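PDB 3EC9: SnoaL-like domain-containing protein from Burkholderia thailandensis E264, which is of unknown function but adopts the NTF2-like cone of the SnoaL-like family, whose pocket probably holds a small ligand or substrate. Local coordinates for residues V18-Y22 and F78-L83; A40-M46 and I122-F128. All blocks are in the same frame, centred on the assembly; numbering follows the deposited sequence.

Contact 1 of 2, residues V18-Y22 and F78-L83; sequences VADHY and FKLDAL
Helix 18-22, one turn with Tyr22 N hydrogen-bonded to Val18 O at 3.0 Å, faces the extended strand 78-83 across 11.1 Å between axes, their directions 147° apart. In register, Ala19 lies nearest Leu83 (CA-CA 8.0 Å) and Tyr22 nearest Leu80 (7.9 Å). The Tyr22 ring (chi1 m) lies beside that of Phe78 (chi1 t), planes at 30° and centroids 5.2 Å apart, slid so far that they barely overlap; Tyr22 CE1 comes within 3.3 Å of Phe78 CE2. In a CH-pi contact, Leu80 CD1 sits over one face of the Tyr22 ring, 4.1 Å from its centroid. Apolar contacts finish the interface: Leu83 CD1 lies at the Tyr22 ring edge, 3.8 Å from Tyr22 CE2, and 4.2 Å from Val18 CG1, while Leu83 CD2 reaches Ala19 CB (4.0 Å). A classic bulge at Asp81 and Ala82, opposite Val93, lets Leu80 and Leu83 (both t,p) point inward. Helix 14-26 thus packs on the concave sheet of the NTF2-like cone, Tyr22 OH hydrogen-bonding to His113 and Trp115 on strand 106-118, beside outermost strand 73-86.

Contact 2 of 2, residues A40-M46 and I122-F128; sequences AIEWTEM and IVHFEQF
Trp43 (chi1 t) lays its six-membered ring face to face on the ring of Phe125 (chi1 t), centroids 3.9 Å apart and planes at 20°, with Trp43 CE2 3.4 Å from Phe125 CD1. Beneath this stack strands 41-45 and 122-128 run parallel, 11° apart in direction and 4.6 Å between axes, pairing Glu42 with His124, Trp43 with Phe125 and Thr44 with Glu126. The ladder is Glu42 N to Val123 O (3.0 Å), Phe125 N to Glu42 O (3.0 Å), Thr44 N to Phe125 O (2.8 Å) and Gln127 N to Thr44 O (3.0 Å). This is the parallel pair in the otherwise antiparallel curved sheet of the NTF2-like fold, and Trp43 and Phe125 line its inner face, where a glycerol lies near Phe125 and an acetate near Glu45, both probably from the crystallisation liquor, though they may mark the pocket. Glu45 (m,m) folds back so that OE2 accepts from Trp43 NE1 at 3.0 Å. On the other face, Glu42 CB packs on His124 CD2 (3.5 Å), and Glu126 reaches Arg110 of the second subunit in a salt bridge. Where pairing ends, water 1 joins Ala40 O (3.3 Å) and Val123 O (2.9 Å) at one end; at the other, Gln127 OE1 accepts from Met46 N at 2.8 Å, and selenomethionine Met46 sets CE 3.7 Å from Phe128 CD2.

From the N terminus, the chain passes first through 18-22 on helix 14-26, then through 40-46 on strand 41-45. After helix 58-72 it reaches 78-83, where contact 1 closes a loop of 55 intervening residues. Strands 89-100 and 106-118 then lead to 122-128, where contact 2 closes a loop of 75. The segments alternate, so the two loops cross. Contact 1 ties the first helix to outermost strand 73-86; contact 2 sets strand 41-45 beside 121-129, toward the other end of the same sheet. Their centres lie about 15 Å apart, yet they touch inside the cone, His21 CE1 standing 4.1 Å from Trp43 CH2.

Contact 1 of 2, residues V18-Y22 and F78-L83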
loop_
_atom_site.group_PDB
_atom_site.type_symbol
_atom_site.label_atom_id
_atom_site.label_comp_id
_atom_site.label_asym_id
_atom_site.label_seq_id
_atom_site.Cartn_x
_atom_site.Cartn_y
_atom_site.Cartn_z
ATOM N N VAL B 18 -9.386 6.176 -13.743
ATOM C CA VAL B 18 -8.981 6.331 -12.347
ATOM C C VAL B 18 -8.536 7.758 -12.066
ATOM O O VAL B 18 -8.915 8.337 -11.062
ATOM C CB VAL B 18 -7.875 5.308 -11.990
ATOM C CG1 VAL B 18 -7.224 5.610 -10.605
ATOM C CG2 VAL B 18 -8.461 3.898 -12.032
ATOM N N ALA B 19 -7.770 8.370 -12.984
ATOM C CA ALA B 19 -7.463 9.794 -12.862
ATOM C C ALA B 19 -8.729 10.648 -12.727
ATOM O O ALA B 19 -8.763 11.590 -11.910
ATOM C CB ALA B 19 -6.618 10.274 -14.059
ATOM N N ASP B 20 -9.747 10.355 -13.540
ATOM C CA ASP B 20 -11.037 11.087 -13.426
ATOM C C ASP B 20 -11.656 10.947 -12.028
ATOM O O ASP B 20 -12.182 11.906 -11.447
ATOM C CB ASP B 20 -12.044 10.552 -14.416
ATOM C CG ASP B 20 -11.762 10.969 -15.835
ATOM O OD1 ASP B 20 -10.983 11.912 -16.085
ATOM O OD2 ASP B 20 -12.386 10.355 -16.718
ATOM N N HIS B 21 -11.619 9.719 -11.497
ATOM C CA HIS B 21 -12.065 9.487 -10.118
ATOM C C HIS B 21 -11.335 10.392 -9.121
ATOM O O HIS B 21 -11.950 11.041 -8.294
ATOM C CB HIS B 21 -11.936 8.021 -9.651
ATOM C CG HIS B 21 -12.179 7.879 -8.200
ATOM N ND1 HIS B 21 -13.445 7.768 -7.670
ATOM C CD2 HIS B 21 -11.332 7.954 -7.145
ATOM C CE1 HIS B 21 -13.362 7.769 -6.352
ATOM N NE2 HIS B 21 -12.094 7.863 -6.009
ATOM N N TYR B 22 -10.012 10.410 -9.194
ATOM C CA TYR B 22 -9.225 11.176 -8.238
ATOM C C TYR B 22 -9.521 12.670 -8.317
ATOM O O TYR B 22 -9.628 13.334 -7.299
ATOM C CB TYR B 22 -7.741 10.947 -8.453
ATOM C CG TYR B 22 -7.203 9.673 -7.813
ATOM C CD1 TYR B 22 -7.368 9.395 -6.454
ATOM C CD2 TYR B 22 -6.469 8.770 -8.564
ATOM C CE1 TYR B 22 -6.829 8.201 -5.855
ATOM C CE2 TYR B 22 -5.957 7.594 -8.006
ATOM C CZ TYR B 22 -6.119 7.336 -6.660
ATOM O OH TYR B 22 -5.546 6.205 -6.150
ATOM N N PHE B 78 -6.754 13.459 0.513
ATOM C CA PHE B 78 -5.809 12.630 -0.225
ATOM C C PHE B 78 -5.130 13.504 -1.247
ATOM O O PHE B 78 -5.804 14.228 -1.980
ATOM C CB PHE B 78 -6.488 11.460 -0.941
ATOM C CG PHE B 78 -5.563 10.706 -1.825
ATOM C CD1 PHE B 78 -4.486 10.011 -1.290
ATOM C CD2 PHE B 78 -5.745 10.714 -3.190
ATOM C CE1 PHE B 78 -3.614 9.331 -2.114
ATOM C CE2 PHE B 78 -4.879 10.041 -4.007
ATOM C CZ PHE B 78 -3.804 9.344 -3.452
ATOM N N LYS B 79 -3.813 13.433 -1.251
ATOM C CA LYS B 79 -2.998 14.145 -2.220
ATOM C C LYS B 79 -2.286 13.105 -3.078
ATOM O O LYS B 79 -1.466 12.349 -2.602
ATOM C CB LYS B 79 -1.999 15.090 -1.534
ATOM C CG LYS B 79 -2.648 16.226 -0.736
ATOM N N LEU B 80 -2.611 13.070 -4.365
ATOM C CA LEU B 80 -2.008 12.155 -5.304
ATOM C C LEU B 80 -0.615 12.602 -5.710
ATOM O O LEU B 80 -0.449 13.738 -6.170
ATOM C CB LEU B 80 -2.874 12.072 -6.549
ATOM C CG LEU B 80 -2.537 11.007 -7.597
ATOM C CD1 LEU B 80 -2.671 9.570 -7.074
ATOM C CD2 LEU B 80 -3.357 11.200 -8.893
ATOM N N ASP B 81 0.352 11.697 -5.543
ATOM C CA ASP B 81 1.751 11.948 -5.847
ATOM C C ASP B 81 2.202 11.233 -7.133
ATOM O O ASP B 81 2.998 11.773 -7.899
ATOM C CB ASP B 81 2.646 11.540 -4.662
ATOM C CG ASP B 81 2.513 12.477 -3.444
ATOM O OD1 ASP B 81 2.258 13.692 -3.599
ATOM O OD2 ASP B 81 2.677 11.978 -2.312
ATOM N N ALA B 82 1.688 10.030 -7.357
ATOM C CA ALA B 82 2.068 9.178 -8.509
ATOM C C ALA B 82 0.910 8.373 -8.956
ATOM O O ALA B 82 0.048 8.065 -8.174
ATOM C CB ALA B 82 3.249 8.280 -8.221
ATOM N N LEU B 83 0.884 8.044 -10.243
ATOM C CA LEU B 83 -0.172 7.197 -10.770
ATOM C C LEU B 83 0.473 6.271 -11.791
ATOM O O LEU B 83 1.004 6.715 -12.805
ATOM C CB LEU B 83 -1.309 8.007 -11.377
ATOM C CG LEU B 83 -2.600 7.237 -11.690
ATOM C CD1 LEU B 83 -3.209 6.657 -10.407
ATOM C CD2 LEU B 83 -3.588 8.162 -12.428
#

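Contact 2 of 2, residues A40-M46 and I122-F128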
loop_
_atom_site.group_PDB
_atom_site.type_symbol
_atom_site.label_atom_id
_atom_site.label_comp_id
_atom_site.label_asym_id
_atom_site.label_seq_id
_atom_site.Cartn_x
_atom_site.Cartn_y
_atom_site.Cartn_z
ATOM N N ALA B 40 -20.624 -4.633 -10.082
ATOM C CA ALA B 40 -19.917 -5.732 -9.442
ATOM C C ALA B 40 -18.711 -5.240 -8.602
ATOM O O ALA B 40 -17.875 -6.031 -8.224
ATOM C CB ALA B 40 -19.442 -6.705 -10.521
ATOM N N ILE B 41 -18.667 -3.952 -8.285
ATOM C CA ILE B 41 -17.539 -3.380 -7.525
ATOM C C ILE B 41 -17.198 -4.160 -6.238
ATOM O O ILE B 41 -18.093 -4.522 -5.492
ATOM C CB ILE B 41 -17.842 -1.889 -7.117
ATOM C CG1 ILE B 41 -16.628 -1.197 -6.481
ATOM C CG2 ILE B 41 -19.048 -1.821 -6.191
ATOM C CD1 ILE B 41 -15.417 -1.156 -7.369
ATOM N N GLU B 42 -15.900 -4.367 -5.981
ATOM C CA GLU B 42 -15.377 -4.746 -4.673
ATOM C C GLU B 42 -14.374 -3.668 -4.250
ATOM O O GLU B 42 -13.321 -3.530 -4.856
ATOM C CB GLU B 42 -14.751 -6.142 -4.743
ATOM C CG GLU B 42 -15.782 -7.205 -5.113
ATOM C CD GLU B 42 -15.224 -8.619 -5.154
ATOM O OE1 GLU B 42 -14.058 -8.835 -4.740
ATOM O OE2 GLU B 42 -15.978 -9.518 -5.598
ATOM N N TRP B 43 -14.749 -2.878 -3.254
ATOM C CA TRP B 43 -13.959 -1.749 -2.775
ATOM C C TRP B 43 -13.556 -2.054 -1.326
ATOM O O TRP B 43 -14.390 -2.081 -0.411
ATOM C CB TRP B 43 -14.806 -0.495 -2.870
ATOM C CG TRP B 43 -14.192 0.735 -2.366
ATOM C CD1 TRP B 43 -13.804 1.010 -1.058
ATOM C CD2 TRP B 43 -13.914 1.924 -3.110
ATOM N NE1 TRP B 43 -13.322 2.278 -0.962
ATOM C CE2 TRP B 43 -13.387 2.877 -2.195
ATOM C CE3 TRP B 43 -14.096 2.298 -4.448
ATOM C CZ2 TRP B 43 -12.996 4.174 -2.585
ATOM C CZ3 TRP B 43 -13.675 3.606 -4.837
ATOM C CH2 TRP B 43 -13.143 4.512 -3.898
ATOM N N THR B 44 -12.272 -2.328 -1.144
ATOM C CA THR B 44 -11.719 -2.729 0.122
ATOM C C THR B 44 -10.889 -1.616 0.831
ATOM O O THR B 44 -9.845 -1.162 0.359
ATOM C CB THR B 44 -10.846 -3.988 0.005
ATOM O OG1 THR B 44 -11.657 -5.036 -0.543
ATOM C CG2 THR B 44 -10.254 -4.365 1.362
ATOM N N GLU B 45 -11.387 -1.190 1.979
ATOM C CA GLU B 45 -10.671 -0.309 2.897
ATOM C C GLU B 45 -9.857 -1.275 3.798
ATOM O O GLU B 45 -10.332 -2.356 4.169
ATOM C CB GLU B 45 -11.647 0.511 3.738
ATOM C CG GLU B 45 -12.432 1.536 2.930
ATOM C CD GLU B 45 -11.618 2.710 2.541
ATOM O OE1 GLU B 45 -11.183 3.464 3.420
ATOM O OE2 GLU B 45 -11.457 2.939 1.342
HETATM N N MSE B 46 -8.603 -0.904 4.060
HETATM C CA MSE B 46 -7.698 -1.798 4.765
HETATM C C MSE B 46 -8.200 -2.230 6.152
HETATM O O MSE B 46 -8.811 -1.456 6.849
HETATM C CB MSE B 46 -6.325 -1.137 4.889
HETATM C CG MSE B 46 -5.272 -2.039 5.339
HETATM SE SE MSE B 46 -3.454 -1.263 5.315
HETATM C CE MSE B 46 -2.488 -2.371 4.012
ATOM N N ILE B 122 -14.746 0.630 -13.152
ATOM C CA ILE B 122 -13.920 0.257 -12.011
ATOM C C ILE B 122 -14.587 -0.916 -11.287
ATOM O O ILE B 122 -15.707 -0.796 -10.783
ATOM C CB ILE B 122 -13.762 1.456 -11.046
ATOM C CG1 ILE B 122 -12.992 2.618 -11.710
ATOM C CG2 ILE B 122 -13.053 1.044 -9.749
ATOM C CD1 ILE B 122 -13.080 3.939 -10.885
ATOM N N VAL B 123 -13.883 -2.047 -11.249
ATOM C CA VAL B 123 -14.403 -3.257 -10.564
ATOM C C VAL B 123 -13.717 -3.630 -9.233
ATOM O O VAL B 123 -14.228 -4.423 -8.483
ATOM C CB VAL B 123 -14.323 -4.477 -11.480
ATOM C CG1 VAL B 123 -15.308 -4.326 -12.647
ATOM C CG2 VAL B 123 -12.931 -4.792 -11.946
ATOM N N HIS B 124 -12.515 -3.138 -9.002
ATOM C CA HIS B 124 -11.836 -3.390 -7.715
ATOM C C HIS B 124 -11.023 -2.152 -7.287
ATOM O O HIS B 124 -10.383 -1.474 -8.101
ATOM C CB HIS B 124 -10.925 -4.640 -7.753
ATOM C CG HIS B 124 -10.870 -5.400 -6.451
ATOM N ND1 HIS B 124 -10.041 -5.056 -5.402
ATOM C CD2 HIS B 124 -11.550 -6.505 -6.046
ATOM C CE1 HIS B 124 -10.224 -5.903 -4.404
ATOM N NE2 HIS B 124 -11.136 -6.791 -4.767
ATOM N N PHE B 125 -11.060 -1.905 -5.985
ATOM C CA PHE B 125 -10.230 -0.903 -5.303
ATOM C C PHE B 125 -9.721 -1.562 -4.038
ATOM O O PHE B 125 -10.481 -2.229 -3.316
ATOM C CB PHE B 125 -11.055 0.320 -4.907
ATOM C CG PHE B 125 -10.405 1.232 -3.909
ATOM C CD1 PHE B 125 -10.576 1.037 -2.534
ATOM C CD2 PHE B 125 -9.604 2.279 -4.345
ATOM C CE1 PHE B 125 -9.982 1.905 -1.648
ATOM C CE2 PHE B 125 -9.006 3.169 -3.428
ATOM C CZ PHE B 125 -9.204 2.971 -2.106
ATOM N N GLU B 126 -8.438 -1.359 -3.749
ATOM C CA GLU B 126 -7.915 -1.788 -2.459
ATOM C C GLU B 126 -6.953 -0.727 -1.895
ATOM O O GLU B 126 -6.061 -0.247 -2.608
ATOM C CB GLU B 126 -7.313 -3.204 -2.501
ATOM C CG GLU B 126 -6.812 -3.679 -1.104
ATOM C CD GLU B 126 -6.322 -5.083 -1.072
ATOM O OE1 GLU B 126 -6.224 -5.744 -2.151
ATOM O OE2 GLU B 126 -6.100 -5.595 0.070
ATOM N N GLN B 127 -7.122 -0.396 -0.619
ATOM C CA GLN B 127 -6.351 0.628 0.051
ATOM C C GLN B 127 -5.208 -0.034 0.887
ATOM O O GLN B 127 -5.430 -1.031 1.581
ATOM C CB GLN B 127 -7.281 1.369 1.025
ATOM C CG GLN B 127 -6.638 2.381 1.930
ATOM C CD GLN B 127 -7.584 2.688 3.113
ATOM O OE1 GLN B 127 -7.980 1.777 3.883
ATOM N NE2 GLN B 127 -7.961 3.936 3.242
ATOM N N PHE B 128 -4.011 0.561 0.822
ATOM C CA PHE B 128 -2.871 0.144 1.622
ATOM C C PHE B 128 -2.269 1.386 2.285
ATOM O O PHE B 128 -1.607 2.172 1.620
ATOM C CB PHE B 128 -1.787 -0.538 0.775
ATOM C CG PHE B 128 -2.274 -1.714 -0.060
ATOM C CD1 PHE B 128 -2.959 -1.483 -1.219
ATOM C CD2 PHE B 128 -2.056 -3.020 0.354
ATOM C CE1 PHE B 128 -3.424 -2.557 -1.981
ATOM C CE2 PHE B 128 -2.499 -4.099 -0.394
ATOM C CZ PHE B 128 -3.202 -3.868 -1.571
HETATM O O HOH W 1 -14.828 -7.223 -8.555
#